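Local structure of outer membrane protein YopM (Yersinia pestis, 1JL5) at residues I226-P231 against N246-T251; S219-N224 against T241-N246; G55-M60 against N79-S84; A98-L103 against L117-N122. The protein probably alters host cell physiology and promotes bacterial survival in host tissues, as a secreted leucine-rich-repeat effector that assembles into a hollow tetrameric cylinder. All blocks are in the same frame, centred on the assembly; numbering follows the deposited sequence.

Contact 1 of 4, residues I226-P231 against N246-T251; sequences ILEELP and NNLLKT. With CA (calcium ion), chain B.
Lys250 and Glu228 are both bent at chi2 (76° and -70°), which turns each CD away from an extended course, and the two side chains cross obliquely. Lys250 NZ forms a salt bridge with Glu228 OE1 at 2.9 Å, approaching from above the carboxylate plane. The same nitrogen donates to Glu228 O at 2.8 Å, here in the carbonyl plane and on a lone pair. Arg310 of the second subunit also pairs with Glu228 OE1, so this carboxylate lies between two cations and probably eases their mutual repulsion. Leu227 lies alongside Asn247, and its O accepts from Leu248 N at 2.7 Å. Away from the charged pair the contact turns apolar. Leu249 and Leu230 cross at about a right angle, Leu249 CD1 resting 3.7 Å from Leu230 CG, while Leu249 CD2 meets the backbone at Glu229 CA (3.3 Å). One water joins the loops by accepting from Leu230 N and donating to Thr251 O at 2.6 Å. Both segments are loops of consecutive repeats, following strands 219-221 and 241-243. Leu227 also touches Leu210 of the preceding turn, Leu249 lies against Ala244 just beyond strand 241-243, and Ile330 and Lys328 of the second subunit pack on Ile226 and Leu248.

Contact 2 of 4, residues S219-N224 against T241-N246; sequences SIVAGN and TIYADN. With CA (calcium ion), chain B.
Asn224 and Asn246 stack their side-chain amides, the planes 9° apart and the two side chains pointing the same way, with Asn224 CG 3.4 Å from Asn246 CB. The setting is the leucine-rich-repeat solenoid, in which every repeat contributes a short strand parallel to the last. Asn246 OD1 binds the calcium ion at 2.0 Å, while ND2 donates in the amide plane to the anti lone pair of Asp245 OD2 (2.8 Å). Asp266 of the same chain, Asn326 of the second subunit and three waters complete the site, which therefore straddles a subunit interface. The aromatic ring of Tyr243 has Val221 CG2 lying obliquely to it.

Strands 219-221 and 241-243 run 9° apart and are linked by three backbone bonds: Ile220 N to Thr241 O, Tyr243 N to Ile220 O, and Ala222 N to Tyr243 O. Val221 and Tyr243 stand side by side on one face, Val221 CG1 3.8 Å from Tyr243 CB, in company with Ser219 and Thr241. On the other face Ile220 CG2 meets Ile242 CG1 at 3.8 Å, within the buried interior. Past the strands, water takes over part of the linkage: one molecule accepts from Asn224 ND2 at 3.1 Å and donates to Asp245 OD2 at 2.7 Å.

Contact 3 of 4, residues G55-M60 against N79-S84; sequences GEQREM and NNLGLS
Glu56 reaches across to Ser84 and, with Arg58, forms the tight end of this contact. Its chi1 of -61° sets CG anti to the carbonyl carbon, and the chain runs extended beyond that atom. Glu56 OE1 is then gripped by three donors. Ser84 N comes from above the carboxylate plane at 2.7 Å, with a nearly straight bond (166°). Arg58 approaches side-on and gives both NE (2.8 Å) and NH2 (2.9 Å) to that one oxygen, which lies in the guanidinium plane. Ser84 OG, at the edge of the guanidinium, receives only a weak bond from Arg58 NH2. It also lies very close to Glu56 OE2, whose exact place is doubtful. Arg58 has a second partner in Trp46, whose backbone oxygen accepts from NH1 and whose ring makes a cation-pi contact.

At the other end the partly exposed Gln57 and Met60 make lighter side-chain contacts to the buried Leu81. Met60 CG lies 3.8 Å from Leu81 CD2, and Gln57 crosses Leu81 at about a right angle. The firm link here is in the backbone, where Gln57 N donates to Leu81 O at 2.6 Å. The third subunit, not simply solvent, borders this end, its Arg338 bonding to Asn80 O and Gly55 O and its Tyr300 packing on Leu81. With Gln57 at the N-cap of helix 58-71, the whole arrangement seats an N-terminal helix against the first annotated repeat, as in the helical caps that shield the end of a leucine-rich-repeat solenoid.

Contact 4 of 4, residues A98-L103 against L117-N122; sequences ASCNSL and LVDNNN
Asn121 lies alongside Leu103, both side chains pointing the same way, with the amide carbon CG of Asn121 3.6 Å from Leu103 CB. The neighbouring Asn101 is its counterpart one repeat earlier, and the two amide planes are nearly coplanar, 15° apart. Asn121 ND2 donates to Ala98 O at 2.8 Å in an almost perfectly straight bond (178°), and to Val118 O at 2.6 Å from above that carbonyl plane. Ala98 O is doubly served: Asn101 ND2 reaches it at 2.8 Å from the opposite face of the carbonyl plane to Asn121 ND2. Asn101 ND2 bonds further back to Leu78 O, so each asparagine spans two turns and satisfies buried backbone oxygens.

Just past strand 115-117, Asp119 CG sits between its backbone N and carbonyl carbon (chi1 54°), and its carboxylate meets Ser99, OG donating to Asp119 OD1 in a very short bond of 2.4 Å, while Asp119 OD2 takes Asn120 ND2 on its anti side. Cys100 SG rests 3.6 Å from Asn120 CB, a contact near the surface. Inside, Ala98 CB meets Val118 CG1 at 3.8 Å. The backbones keep step through Cys100 N to Asp119 O and Asn101 N to Asn120 O. Val118 O passes the pattern onward by accepting from Asn141, the corresponding asparagine of the next turn. Successive asparagines that hydrogen-bond backbone oxygens of their own and the preceding turn form the asparagine ladder, a hallmark of leucine-rich-repeat solenoids.

Together the four contacts illustrate how one repeating turn is adapted to its place. Contacts 1 and 2 join the same pair of repeats, LRR 8 and LRR 9, and share Asn246; contact 2 is the partly buried strand zone with its metal edge, contact 1 the more buried loop beyond it, with a charged pair on its more exposed side. Contacts 3 and 4 adjoin near the N-terminal end of the modelled chain, linked where Asn79 and Leu83 bond to Ser99 and Ser102. Contact 4 relies on amide-to-backbone bonds; in contact 3 a glutamate, itself paired with Arg58 of its own segment, accepts from the backbone of Ser84 beside a helix start. The second subunit meets contacts 1 and 2, the third contacts 3 and 4.

Contact 1 of 4, residues I226-P231 against N246-T251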
loop_
_atom_site.group_PDB
_atom_site.type_symbol
_atom_site.label_atom_id
_atom_site.label_comp_id
_atom_site.label_asym_id
_atom_site.label_seq_id
_atom_site.Cartn_x
_atom_site.Cartn_y
_atom_site.Cartn_z
ATOM N N ILE A 226 -4.260 -25.146 9.950
ATOM C CA ILE A 226 -3.597 -25.136 11.235
ATOM C C ILE A 226 -2.849 -26.445 11.306
ATOM O O ILE A 226 -2.897 -27.167 12.294
ATOM C CB ILE A 226 -4.608 -24.970 12.384
ATOM C CG1 ILE A 226 -5.806 -25.895 12.181
ATOM C CG2 ILE A 226 -5.067 -23.518 12.438
ATOM C CD1 ILE A 226 -6.914 -25.673 13.200
ATOM N N LEU A 227 -2.168 -26.740 10.204
ATOM C CA LEU A 227 -1.382 -27.950 10.086
ATOM C C LEU A 227 -0.194 -27.883 11.016
ATOM O O LEU A 227 0.659 -27.001 10.890
ATOM C CB LEU A 227 -0.906 -28.126 8.647
ATOM C CG LEU A 227 -2.038 -28.307 7.638
ATOM C CD1 LEU A 227 -1.465 -28.410 6.235
ATOM C CD2 LEU A 227 -2.834 -29.553 7.999
ATOM N N GLU A 228 -0.160 -28.820 11.958
ATOM C CA GLU A 228 0.914 -28.922 12.934
ATOM C C GLU A 228 2.091 -29.517 12.198
ATOM O O GLU A 228 3.242 -29.278 12.530
ATOM C CB GLU A 228 0.522 -29.877 14.059
ATOM C CG GLU A 228 -0.763 -29.537 14.791
ATOM C CD GLU A 228 -0.630 -28.303 15.654
ATOM O OE1 GLU A 228 0.421 -28.155 16.309
ATOM O OE2 GLU A 228 -1.580 -27.498 15.683
ATOM N N GLU A 229 1.774 -30.314 11.192
ATOM C CA GLU A 229 2.785 -30.977 10.400
ATOM C C GLU A 229 2.170 -31.387 9.087
ATOM O O GLU A 229 0.952 -31.399 8.931
ATOM C CB GLU A 229 3.285 -32.225 11.123
ATOM C CG GLU A 229 2.162 -33.177 11.475
ATOM C CD GLU A 229 2.640 -34.443 12.151
ATOM O OE1 GLU A 229 3.484 -34.349 13.069
ATOM O OE2 GLU A 229 2.156 -35.530 11.767
ATOM N N LEU A 230 3.030 -31.720 8.139
ATOM C CA LEU A 230 2.587 -32.169 6.840
ATOM C C LEU A 230 2.659 -33.682 6.900
ATOM O O LEU A 230 3.433 -34.237 7.670
ATOM C CB LEU A 230 3.522 -31.640 5.755
ATOM C CG LEU A 230 3.466 -30.129 5.535
ATOM C CD1 LEU A 230 4.413 -29.733 4.407
ATOM C CD2 LEU A 230 2.037 -29.730 5.198
ATOM N N PRO A 231 1.831 -34.376 6.115
ATOM C CA PRO A 231 1.920 -35.833 6.180
ATOM C C PRO A 231 3.212 -36.236 5.486
ATOM O O PRO A 231 3.940 -35.381 4.975
ATOM C CB PRO A 231 0.690 -36.281 5.408
ATOM C CG PRO A 231 0.572 -35.220 4.360
ATOM C CD PRO A 231 0.810 -33.949 5.147
ATOM N N ASN A 246 1.352 -20.431 6.019
ATOM C CA ASN A 246 0.398 -20.073 7.040
ATOM C C ASN A 246 -0.211 -21.225 7.783
ATOM O O ASN A 246 -1.427 -21.337 7.908
ATOM C CB ASN A 246 -0.693 -19.223 6.413
ATOM C CG ASN A 246 -0.172 -17.899 5.979
ATOM O OD1 ASN A 246 0.191 -17.079 6.814
ATOM N ND2 ASN A 246 -0.096 -17.679 4.672
ATOM N N ASN A 247 0.651 -22.090 8.279
ATOM C CA ASN A 247 0.196 -23.210 9.056
ATOM C C ASN A 247 0.961 -23.168 10.351
ATOM O O ASN A 247 1.443 -22.112 10.754
ATOM C CB ASN A 247 0.425 -24.508 8.296
ATOM C CG ASN A 247 -0.690 -24.787 7.319
ATOM O OD1 ASN A 247 -1.834 -24.972 7.725
ATOM N ND2 ASN A 247 -0.375 -24.798 6.030
ATOM N N LEU A 248 1.066 -24.309 11.009
ATOM C CA LEU A 248 1.769 -24.373 12.271
ATOM C C LEU A 248 2.917 -25.345 12.137
ATOM O O LEU A 248 3.215 -26.104 13.051
ATOM C CB LEU A 248 0.807 -24.824 13.361
ATOM C CG LEU A 248 -0.350 -23.844 13.535
ATOM C CD1 LEU A 248 -1.406 -24.441 14.452
ATOM C CD2 LEU A 248 0.192 -22.543 14.095
ATOM N N LEU A 249 3.565 -25.310 10.981
ATOM C CA LEU A 249 4.680 -26.198 10.722
ATOM C C LEU A 249 5.936 -25.745 11.438
ATOM O O LEU A 249 6.299 -24.572 11.380
ATOM C CB LEU A 249 4.944 -26.271 9.224
ATOM C CG LEU A 249 3.762 -26.725 8.369
ATOM C CD1 LEU A 249 4.189 -26.766 6.902
ATOM C CD2 LEU A 249 3.275 -28.093 8.841
ATOM N N LYS A 250 6.591 -26.678 12.118
ATOM C CA LYS A 250 7.834 -26.392 12.830
ATOM C C LYS A 250 8.935 -27.040 12.004
ATOM O O LYS A 250 10.103 -26.666 12.077
ATOM C CB LYS A 250 7.832 -27.016 14.228
ATOM C CG LYS A 250 6.628 -26.691 15.084
ATOM C CD LYS A 250 5.415 -27.487 14.628
ATOM C CE LYS A 250 4.206 -27.219 15.505
ATOM N NZ LYS A 250 3.005 -27.918 14.974
ATOM N N THR A 251 8.541 -28.042 11.232
ATOM C CA THR A 251 9.463 -28.757 10.372
ATOM C C THR A 251 8.675 -29.282 9.200
ATOM O O THR A 251 7.448 -29.347 9.225
ATOM C CB THR A 251 10.097 -29.982 11.073
ATOM O OG1 THR A 251 9.067 -30.922 11.395
ATOM C CG2 THR A 251 10.814 -29.573 12.345
HETATM CA CA CA B . 0.410 -15.293 7.770
HETATM O O HOH W 1 5.647 -29.351 11.923
HETATM O O HOH W 2 5.610 -31.198 8.773
HETATM O O HOH W 3 -1.199 -14.416 6.514
HETATM O O HOH W 4 1.898 -14.416 6.395
HETATM O O HOH W 5 -0.881 -15.800 9.634
#

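Contact 2 of 4, residues S219-N224 against T241-N246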
loop_
_atom_site.group_PDB
_atom_site.type_symbol
_atom_site.label_atom_id
_atom_site.label_comp_id
_atom_site.label_asym_id
_atom_site.label_seq_id
_atom_site.Cartn_x
_atom_site.Cartn_y
_atom_site.Cartn_z
ATOM N N SER A 219 0.100 -31.859 -6.661
ATOM C CA SER A 219 0.032 -30.577 -6.012
ATOM C C SER A 219 -0.903 -30.557 -4.830
ATOM O O SER A 219 -1.996 -31.127 -4.862
ATOM C CB SER A 219 -0.412 -29.527 -7.029
ATOM O OG SER A 219 -0.424 -28.243 -6.448
ATOM N N ILE A 220 -0.451 -29.915 -3.766
ATOM C CA ILE A 220 -1.274 -29.765 -2.594
ATOM C C ILE A 220 -1.070 -28.355 -2.086
ATOM O O ILE A 220 0.054 -27.914 -1.816
ATOM C CB ILE A 220 -0.952 -30.787 -1.479
ATOM C CG1 ILE A 220 -1.958 -30.601 -0.333
ATOM C CG2 ILE A 220 0.478 -30.626 -0.990
ATOM C CD1 ILE A 220 -2.021 -31.746 0.626
ATOM N N VAL A 221 -2.181 -27.638 -2.022
ATOM C CA VAL A 221 -2.212 -26.274 -1.552
ATOM C C VAL A 221 -3.062 -26.375 -0.304
ATOM O O VAL A 221 -4.258 -26.647 -0.371
ATOM C CB VAL A 221 -2.865 -25.366 -2.597
ATOM C CG1 VAL A 221 -3.022 -23.956 -2.055
ATOM C CG2 VAL A 221 -2.007 -25.354 -3.852
ATOM N N ALA A 222 -2.425 -26.197 0.843
ATOM C CA ALA A 222 -3.126 -26.315 2.108
ATOM C C ALA A 222 -2.632 -25.243 3.045
ATOM O O ALA A 222 -2.554 -25.441 4.258
ATOM C CB ALA A 222 -2.883 -27.695 2.705
ATOM N N GLY A 223 -2.283 -24.104 2.468
ATOM C CA GLY A 223 -1.818 -23.006 3.276
ATOM C C GLY A 223 -2.983 -22.489 4.086
ATOM O O GLY A 223 -4.148 -22.784 3.796
ATOM N N ASN A 224 -2.672 -21.729 5.123
ATOM C CA ASN A 224 -3.702 -21.151 5.957
ATOM C C ASN A 224 -4.657 -22.123 6.577
ATOM O O ASN A 224 -5.870 -21.941 6.560
ATOM C CB ASN A 224 -4.477 -20.105 5.184
ATOM C CG ASN A 224 -3.912 -18.749 5.383
ATOM O OD1 ASN A 224 -3.850 -18.266 6.510
ATOM N ND2 ASN A 224 -3.471 -18.118 4.301
ATOM N N THR A 241 4.184 -29.667 -6.162
ATOM C CA THR A 241 3.810 -28.417 -5.541
ATOM C C THR A 241 3.225 -28.604 -4.173
ATOM O O THR A 241 2.266 -29.343 -3.982
ATOM C CB THR A 241 2.802 -27.640 -6.388
ATOM O OG1 THR A 241 3.455 -27.155 -7.562
ATOM C CG2 THR A 241 2.245 -26.457 -5.598
ATOM N N ILE A 242 3.826 -27.930 -3.210
ATOM C CA ILE A 242 3.326 -27.985 -1.860
ATOM C C ILE A 242 3.222 -26.579 -1.341
ATOM O O ILE A 242 4.207 -25.852 -1.289
ATOM C CB ILE A 242 4.248 -28.741 -0.898
ATOM C CG1 ILE A 242 4.270 -30.227 -1.236
ATOM C CG2 ILE A 242 3.756 -28.535 0.544
ATOM C CD1 ILE A 242 5.230 -30.998 -0.363
ATOM N N TYR A 243 2.008 -26.199 -0.984
ATOM C CA TYR A 243 1.753 -24.906 -0.393
ATOM C C TYR A 243 1.229 -25.289 0.962
ATOM O O TYR A 243 0.181 -25.920 1.071
ATOM C CB TYR A 243 0.695 -24.136 -1.176
ATOM C CG TYR A 243 1.295 -23.267 -2.248
ATOM C CD1 TYR A 243 2.146 -23.805 -3.208
ATOM C CD2 TYR A 243 1.034 -21.902 -2.289
ATOM C CE1 TYR A 243 2.724 -23.010 -4.181
ATOM C CE2 TYR A 243 1.610 -21.090 -3.262
ATOM C CZ TYR A 243 2.456 -21.654 -4.203
ATOM O OH TYR A 243 3.046 -20.863 -5.161
ATOM N N ALA A 244 1.991 -24.954 1.991
ATOM C CA ALA A 244 1.597 -25.254 3.358
ATOM C C ALA A 244 1.921 -24.005 4.154
ATOM O O ALA A 244 2.231 -24.050 5.342
ATOM C CB ALA A 244 2.375 -26.451 3.880
ATOM N N ASP A 245 1.860 -22.880 3.457
ATOM C CA ASP A 245 2.122 -21.591 4.059
ATOM C C ASP A 245 1.073 -21.366 5.124
ATOM O O ASP A 245 0.038 -22.031 5.144
ATOM C CB ASP A 245 1.984 -20.489 3.017
ATOM C CG ASP A 245 0.627 -20.515 2.338
ATOM O OD1 ASP A 245 0.387 -21.443 1.537
ATOM O OD2 ASP A 245 -0.205 -19.628 2.619
ATOM N N ASN A 246 1.352 -20.431 6.019
ATOM C CA ASN A 246 0.398 -20.073 7.040
ATOM C C ASN A 246 -0.211 -21.225 7.783
ATOM O O ASN A 246 -1.427 -21.337 7.908
ATOM C CB ASN A 246 -0.693 -19.223 6.413
ATOM C CG ASN A 246 -0.172 -17.899 5.979
ATOM O OD1 ASN A 246 0.191 -17.079 6.814
ATOM N ND2 ASN A 246 -0.096 -17.679 4.672
HETATM CA CA CA B . 0.410 -15.293 7.770
HETATM O O HOH W 6 -1.757 -22.204 0.243
HETATM O O HOH W 7 -2.786 -19.735 1.704
HETATM O O HOH W 3 -1.199 -14.416 6.514
HETATM O O HOH W 4 1.898 -14.416 6.395
HETATM O O HOH W 5 -0.881 -15.800 9.634
#

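Contact 3 of 4, residues G55-M60 against N79-S84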
loop_
_atom_site.group_PDB
_atom_site.type_symbol
_atom_site.label_atom_id
_atom_site.label_comp_id
_atom_site.label_asym_id
_atom_site.label_seq_id
_atom_site.Cartn_x
_atom_site.Cartn_y
_atom_site.Cartn_z
ATOM N N GLY A 55 -31.714 -6.774 -11.258
ATOM C CA GLY A 55 -30.749 -6.870 -12.336
ATOM C C GLY A 55 -30.538 -8.254 -12.908
ATOM O O GLY A 55 -29.557 -8.490 -13.614
ATOM N N GLU A 56 -31.441 -9.177 -12.606
ATOM C CA GLU A 56 -31.306 -10.517 -13.144
ATOM C C GLU A 56 -31.483 -10.425 -14.645
ATOM O O GLU A 56 -32.428 -9.817 -15.138
ATOM C CB GLU A 56 -32.349 -11.446 -12.540
ATOM C CG GLU A 56 -32.218 -11.564 -11.046
ATOM C CD GLU A 56 -32.828 -12.828 -10.520
ATOM O OE1 GLU A 56 -32.788 -13.842 -11.246
ATOM O OE2 GLU A 56 -33.326 -12.815 -9.380
ATOM N N GLN A 57 -30.548 -11.006 -15.375
ATOM C CA GLN A 57 -30.604 -10.973 -16.820
ATOM C C GLN A 57 -31.207 -12.268 -17.327
ATOM O O GLN A 57 -30.577 -13.044 -18.038
ATOM C CB GLN A 57 -29.197 -10.750 -17.359
ATOM C CG GLN A 57 -28.631 -9.440 -16.849
ATOM C CD GLN A 57 -27.183 -9.253 -17.194
ATOM O OE1 GLN A 57 -26.327 -10.014 -16.752
ATOM N NE2 GLN A 57 -26.894 -8.231 -17.989
ATOM N N ARG A 58 -32.452 -12.494 -16.936
ATOM C CA ARG A 58 -33.146 -13.696 -17.335
ATOM C C ARG A 58 -33.408 -13.704 -18.825
ATOM O O ARG A 58 -33.432 -14.762 -19.442
ATOM C CB ARG A 58 -34.438 -13.823 -16.548
ATOM C CG ARG A 58 -34.166 -13.832 -15.071
ATOM C CD ARG A 58 -35.263 -14.497 -14.300
ATOM N NE ARG A 58 -34.875 -14.655 -12.907
ATOM C CZ ARG A 58 -35.607 -15.292 -12.003
ATOM N NH1 ARG A 58 -36.766 -15.831 -12.355
ATOM N NH2 ARG A 58 -35.181 -15.389 -10.750
ATOM N N GLU A 59 -33.587 -12.529 -19.414
ATOM C CA GLU A 59 -33.829 -12.481 -20.845
ATOM C C GLU A 59 -32.643 -13.101 -21.559
ATOM O O GLU A 59 -32.807 -13.938 -22.444
ATOM C CB GLU A 59 -34.016 -11.048 -21.325
ATOM C CG GLU A 59 -34.186 -10.962 -22.830
ATOM C CD GLU A 59 -34.570 -9.578 -23.283
ATOM O OE1 GLU A 59 -35.508 -9.014 -22.689
ATOM O OE2 GLU A 59 -33.947 -9.052 -24.232
ATOM N N MET A 60 -31.444 -12.687 -21.165
ATOM C CA MET A 60 -30.236 -13.227 -21.768
ATOM C C MET A 60 -30.168 -14.707 -21.438
ATOM O O MET A 60 -29.834 -15.531 -22.288
ATOM C CB MET A 60 -28.998 -12.525 -21.214
ATOM C CG MET A 60 -27.688 -13.100 -21.739
ATOM S SD MET A 60 -27.441 -12.803 -23.502
ATOM C CE MET A 60 -28.042 -14.319 -24.224
ATOM N N ASN A 79 -23.339 -17.364 -17.133
ATOM C CA ASN A 79 -22.475 -16.670 -16.198
ATOM C C ASN A 79 -22.806 -15.213 -15.989
ATOM O O ASN A 79 -23.155 -14.492 -16.920
ATOM C CB ASN A 79 -21.009 -16.770 -16.621
ATOM C CG ASN A 79 -20.507 -18.185 -16.627
ATOM O OD1 ASN A 79 -20.986 -19.027 -15.866
ATOM N ND2 ASN A 79 -19.524 -18.459 -17.476
ATOM N N ASN A 80 -22.685 -14.796 -14.739
ATOM C CA ASN A 80 -22.905 -13.418 -14.354
ATOM C C ASN A 80 -24.179 -12.803 -14.911
ATOM O O ASN A 80 -24.160 -11.696 -15.451
ATOM C CB ASN A 80 -21.692 -12.589 -14.777
ATOM C CG ASN A 80 -21.603 -11.293 -14.030
ATOM O OD1 ASN A 80 -21.800 -11.261 -12.817
ATOM N ND2 ASN A 80 -21.304 -10.212 -14.739
ATOM N N LEU A 81 -25.287 -13.518 -14.770
ATOM C CA LEU A 81 -26.564 -13.018 -15.251
ATOM C C LEU A 81 -27.424 -12.614 -14.070
ATOM O O LEU A 81 -28.600 -12.300 -14.221
ATOM C CB LEU A 81 -27.267 -14.084 -16.090
ATOM C CG LEU A 81 -26.531 -14.433 -17.384
ATOM C CD1 LEU A 81 -27.351 -15.422 -18.205
ATOM C CD2 LEU A 81 -26.286 -13.153 -18.178
ATOM N N GLY A 82 -26.817 -12.622 -12.889
ATOM C CA GLY A 82 -27.523 -12.246 -11.680
ATOM C C GLY A 82 -28.742 -13.098 -11.409
ATOM O O GLY A 82 -29.651 -12.684 -10.695
ATOM N N LEU A 83 -28.760 -14.301 -11.965
ATOM C CA LEU A 83 -29.893 -15.197 -11.785
ATOM C C LEU A 83 -30.022 -15.692 -10.355
ATOM O O LEU A 83 -29.098 -16.296 -9.816
ATOM C CB LEU A 83 -29.754 -16.387 -12.726
ATOM C CG LEU A 83 -29.437 -15.969 -14.158
ATOM C CD1 LEU A 83 -29.390 -17.197 -15.044
ATOM C CD2 LEU A 83 -30.487 -14.977 -14.650
ATOM N N SER A 84 -31.168 -15.428 -9.736
ATOM C CA SER A 84 -31.401 -15.875 -8.374
ATOM C C SER A 84 -31.915 -17.305 -8.436
ATOM O O SER A 84 -32.106 -17.959 -7.415
ATOM C CB SER A 84 -32.421 -14.978 -7.674
ATOM O OG SER A 84 -33.630 -14.916 -8.401
#

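Contact 4 of 4, residues A98-L103 against L117-N122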
loop_
_atom_site.group_PDB
_atom_site.type_symbol
_atom_site.label_atom_id
_atom_site.label_comp_id
_atom_site.label_asym_id
_atom_site.label_seq_id
_atom_site.Cartn_x
_atom_site.Cartn_y
_atom_site.Cartn_z
ATOM N N ALA A 98 -23.225 -21.719 -14.801
ATOM C CA ALA A 98 -24.068 -20.648 -14.291
ATOM C C ALA A 98 -23.297 -19.941 -13.194
ATOM O O ALA A 98 -23.828 -19.624 -12.131
ATOM C CB ALA A 98 -25.368 -21.220 -13.747
ATOM N N SER A 99 -22.024 -19.701 -13.467
ATOM C CA SER A 99 -21.159 -19.036 -12.515
ATOM C C SER A 99 -21.602 -17.601 -12.317
ATOM O O SER A 99 -22.240 -17.007 -13.185
ATOM C CB SER A 99 -19.721 -19.043 -13.027
ATOM O OG SER A 99 -19.345 -20.344 -13.433
ATOM N N CYS A 100 -21.263 -17.056 -11.158
ATOM C CA CYS A 100 -21.572 -15.676 -10.838
ATOM C C CYS A 100 -23.022 -15.271 -11.012
ATOM O O CYS A 100 -23.350 -14.425 -11.832
ATOM C CB CYS A 100 -20.675 -14.760 -11.664
ATOM S SG CYS A 100 -18.920 -15.133 -11.435
ATOM N N ASN A 101 -23.890 -15.891 -10.233
ATOM C CA ASN A 101 -25.297 -15.561 -10.250
ATOM C C ASN A 101 -25.651 -15.531 -8.780
ATOM O O ASN A 101 -24.756 -15.507 -7.938
ATOM C CB ASN A 101 -26.098 -16.625 -11.001
ATOM C CG ASN A 101 -25.934 -16.516 -12.506
ATOM O OD1 ASN A 101 -26.346 -15.528 -13.114
ATOM N ND2 ASN A 101 -25.326 -17.526 -13.113
ATOM N N SER A 102 -26.937 -15.521 -8.465
ATOM C CA SER A 102 -27.364 -15.499 -7.075
ATOM C C SER A 102 -28.147 -16.757 -6.796
ATOM O O SER A 102 -29.076 -16.760 -5.989
ATOM C CB SER A 102 -28.248 -14.291 -6.805
ATOM O OG SER A 102 -27.538 -13.100 -7.055
ATOM N N LEU A 103 -27.772 -17.828 -7.478
ATOM C CA LEU A 103 -28.454 -19.096 -7.308
ATOM C C LEU A 103 -28.352 -19.568 -5.873
ATOM O O LEU A 103 -27.265 -19.682 -5.322
ATOM C CB LEU A 103 -27.850 -20.141 -8.241
ATOM C CG LEU A 103 -27.888 -19.775 -9.724
ATOM C CD1 LEU A 103 -27.197 -20.852 -10.526
ATOM C CD2 LEU A 103 -29.334 -19.597 -10.179
ATOM N N LEU A 117 -20.768 -25.984 -13.362
ATOM C CA LEU A 117 -19.972 -24.831 -12.958
ATOM C C LEU A 117 -20.904 -23.738 -12.485
ATOM O O LEU A 117 -21.385 -22.935 -13.279
ATOM C CB LEU A 117 -19.140 -24.291 -14.119
ATOM C CG LEU A 117 -17.747 -24.871 -14.353
ATOM C CD1 LEU A 117 -17.852 -26.318 -14.786
ATOM C CD2 LEU A 117 -17.031 -24.036 -15.410
ATOM N N VAL A 118 -21.158 -23.714 -11.188
ATOM C CA VAL A 118 -22.037 -22.720 -10.612
ATOM C C VAL A 118 -21.312 -22.012 -9.486
ATOM O O VAL A 118 -21.880 -21.719 -8.438
ATOM C CB VAL A 118 -23.325 -23.372 -10.085
ATOM C CG1 VAL A 118 -24.150 -23.880 -11.256
ATOM C CG2 VAL A 118 -22.978 -24.518 -9.153
ATOM N N ASP A 119 -20.032 -21.754 -9.712
ATOM C CA ASP A 119 -19.226 -21.060 -8.727
ATOM C C ASP A 119 -19.810 -19.666 -8.599
ATOM O O ASP A 119 -20.470 -19.174 -9.518
ATOM C CB ASP A 119 -17.788 -20.953 -9.208
ATOM C CG ASP A 119 -17.694 -20.332 -10.577
ATOM O OD1 ASP A 119 -18.091 -21.010 -11.547
ATOM O OD2 ASP A 119 -17.246 -19.169 -10.688
ATOM N N ASN A 120 -19.569 -19.032 -7.459
ATOM C CA ASN A 120 -20.058 -17.687 -7.235
ATOM C C ASN A 120 -21.567 -17.588 -7.347
ATOM O O ASN A 120 -22.115 -16.929 -8.226
ATOM C CB ASN A 120 -19.382 -16.735 -8.212
ATOM C CG ASN A 120 -17.893 -16.654 -7.981
ATOM O OD1 ASN A 120 -17.445 -16.038 -7.018
ATOM N ND2 ASN A 120 -17.121 -17.300 -8.844
ATOM N N ASN A 121 -22.223 -18.282 -6.436
ATOM C CA ASN A 121 -23.662 -18.279 -6.343
ATOM C C ASN A 121 -23.929 -18.334 -4.861
ATOM O O ASN A 121 -23.004 -18.199 -4.070
ATOM C CB ASN A 121 -24.252 -19.481 -7.073
ATOM C CG ASN A 121 -24.382 -19.231 -8.553
ATOM O OD1 ASN A 121 -25.119 -18.344 -8.966
ATOM N ND2 ASN A 121 -23.657 -19.994 -9.358
ATOM N N ASN A 122 -25.182 -18.532 -4.484
ATOM C CA ASN A 122 -25.544 -18.573 -3.079
ATOM C C ASN A 122 -26.059 -19.948 -2.717
ATOM O O ASN A 122 -26.923 -20.093 -1.859
ATOM C CB ASN A 122 -26.610 -17.515 -2.805
ATOM C CG ASN A 122 -26.143 -16.121 -3.171
ATOM O OD1 ASN A 122 -26.949 -15.229 -3.437
ATOM N ND2 ASN A 122 -24.833 -15.922 -3.177
HETATM O O HOH W 8 -23.385 -14.593 -5.095
#